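Local coordinates for protein versicolorin reductase (Brucella melitensis, PDB 4NIM) that probably catalyses NAD(P)(H)-dependent oxidation or reduction as a member of the short-chain dehydrogenase/reductase family, at residues A[86-91]-A[136-141]. Residues are numbered along the deposited sequence; the frame is centred on the assembly and turned at random.
Sequences EADRAF and IKLFRR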
# COMPACT_ATOMS: atom_id res chain seq x y z
N GLU A 86 -7.05 8.36 13.49
CA GLU A 86 -6.38 9.66 13.50
C GLU A 86 -6.79 10.51 12.32
O GLU A 86 -6.82 11.74 12.42
CB GLU A 86 -4.86 9.48 13.60
CG GLU A 86 -4.36 9.37 15.03
CD GLU A 86 -4.39 10.73 15.74
OE1 GLU A 86 -3.42 11.53 15.59
OE2 GLU A 86 -5.40 11.04 16.39
N ALA A 87 -7.12 9.90 11.19
CA ALA A 87 -7.66 10.65 10.05
C ALA A 87 -8.99 11.27 10.36
O ALA A 87 -9.23 12.49 10.12
CB ALA A 87 -7.77 9.77 8.84
N ASP A 88 -9.83 10.47 11.01
CA ASP A 88 -11.12 10.95 11.52
C ASP A 88 -10.96 12.04 12.60
O ASP A 88 -11.62 13.09 12.54
CB ASP A 88 -11.92 9.75 12.03
CG ASP A 88 -13.39 10.07 12.19
OD1 ASP A 88 -13.88 11.11 11.65
OD2 ASP A 88 -14.04 9.32 12.94
N ARG A 89 -10.08 11.79 13.57
CA ARG A 89 -9.79 12.76 14.63
C ARG A 89 -9.39 14.14 14.02
O ARG A 89 -9.99 15.16 14.33
CB ARG A 89 -8.72 12.21 15.57
CG ARG A 89 -8.48 12.98 16.87
CD ARG A 89 -7.50 14.14 16.77
NE ARG A 89 -6.18 13.74 16.26
CZ ARG A 89 -5.25 14.58 15.78
NH1 ARG A 89 -5.48 15.89 15.74
NH2 ARG A 89 -4.09 14.12 15.34
N ALA A 90 -8.41 14.12 13.12
CA ALA A 90 -7.84 15.33 12.52
C ALA A 90 -8.70 15.99 11.46
O ALA A 90 -8.78 17.25 11.40
CB ALA A 90 -6.46 15.00 11.94
N PHE A 91 -9.32 15.17 10.61
CA PHE A 91 -9.98 15.68 9.40
C PHE A 91 -11.47 15.43 9.32
O PHE A 91 -12.15 16.01 8.47
CB PHE A 91 -9.28 15.16 8.15
CG PHE A 91 -7.80 15.46 8.14
CD1 PHE A 91 -7.34 16.78 8.11
CD2 PHE A 91 -6.88 14.46 8.22
CE1 PHE A 91 -5.99 17.05 8.12
CE2 PHE A 91 -5.53 14.72 8.24
CZ PHE A 91 -5.08 16.01 8.18
N ILE A 136 -13.23 1.54 5.21
CA ILE A 136 -14.54 1.33 4.64
C ILE A 136 -15.64 1.73 5.63
O ILE A 136 -16.67 2.26 5.22
CB ILE A 136 -14.72 -0.14 4.15
CG1 ILE A 136 -13.82 -0.38 2.93
CG2 ILE A 136 -16.19 -0.46 3.83
CD1 ILE A 136 -13.77 -1.86 2.51
N LYS A 137 -15.41 1.58 6.93
CA LYS A 137 -16.39 2.04 7.89
C LYS A 137 -16.56 3.59 7.77
O LYS A 137 -17.68 4.09 7.78
CB LYS A 137 -15.96 1.68 9.30
CG LYS A 137 -16.08 0.17 9.66
CD LYS A 137 -15.49 -0.10 11.04
CE LYS A 137 -15.42 -1.60 11.37
NZ LYS A 137 -14.70 -1.86 12.65
N LEU A 138 -15.47 4.32 7.60
CA LEU A 138 -15.57 5.80 7.40
C LEU A 138 -16.19 6.14 6.05
O LEU A 138 -17.00 7.07 5.94
CB LEU A 138 -14.21 6.46 7.52
CG LEU A 138 -13.56 6.36 8.90
CD1 LEU A 138 -12.31 7.22 8.93
CD2 LEU A 138 -14.53 6.73 10.00
N PHE A 139 -15.80 5.42 4.99
CA PHE A 139 -16.37 5.70 3.68
C PHE A 139 -17.89 5.57 3.74
O PHE A 139 -18.61 6.46 3.28
CB PHE A 139 -15.84 4.79 2.61
CG PHE A 139 -14.35 4.93 2.33
CD1 PHE A 139 -13.66 6.13 2.50
CD2 PHE A 139 -13.66 3.84 1.79
CE1 PHE A 139 -12.30 6.22 2.19
CE2 PHE A 139 -12.32 3.90 1.49
CZ PHE A 139 -11.64 5.11 1.69
N ARG A 140 -18.37 4.48 4.34
CA ARG A 140 -19.82 4.27 4.47
C ARG A 140 -20.51 5.31 5.34
O ARG A 140 -21.61 5.74 5.00
CB ARG A 140 -20.11 2.88 5.02
CG ARG A 140 -19.69 1.79 4.05
CD ARG A 140 -19.68 0.43 4.71
NE ARG A 140 -21.00 -0.15 4.96
CZ ARG A 140 -21.57 -0.30 6.14
NH1 ARG A 140 -21.00 0.10 7.27
NH2 ARG A 140 -22.69 -0.97 6.20
N ARG A 141 -19.91 5.66 6.47
CA ARG A 141 -20.51 6.59 7.40
C ARG A 141 -20.77 7.93 6.68
O ARG A 141 -21.82 8.55 6.90
CB ARG A 141 -19.56 6.83 8.58
CG ARG A 141 -20.14 7.79 9.61
CD ARG A 141 -19.11 8.19 10.64
NE ARG A 141 -18.18 9.15 10.08
CZ ARG A 141 -17.04 9.52 10.64
NH1 ARG A 141 -16.69 9.01 11.83
NH2 ARG A 141 -16.28 10.41 10.03
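Arg141 NH1 donates to Asp88 OD2 at 2.9 Å, and beside it Arg141 NH2 reaches Asp88 OD1 at 3.0 Å, an end-on bidentate salt bridge. It ties together, at the surface, helices 77-91 and 114-142, which pack on the same side of the parallel Rossmann-fold sheet of this short-chain dehydrogenase. Both hydrogen bonds are nearly straight, and both oxygens lie close to the guanidinium plane. The carboxylate, however, is turned 47° against that plane, so each nitrogen meets its oxygen from above the carboxylate plane. The arginine runs out extended, with CG anti to the backbone N (chi1 -180°), and bends at chi3 (76°), which turns NH1 and NH2 toward the two carboxylate oxygens. Between segments 86-91 and 136-141, whose nearest CA atoms, those of Asp88 and Leu138, are 8.0 Å apart, Leu138 fills in beneath the bridge, also touching Leu94 in the loop after helix 77-91. Ala87 packs against Val19 and Val44 of the sheet, while Asp88, one residue on, faces helix 114-142. Leu138 CD1 comes to 4.0 Å from Asp88 CB, while its other methyl, CD2, lies over one face of the Arg141 guanidinium, 3.6 Å from its plane and nearer its edge than its centre.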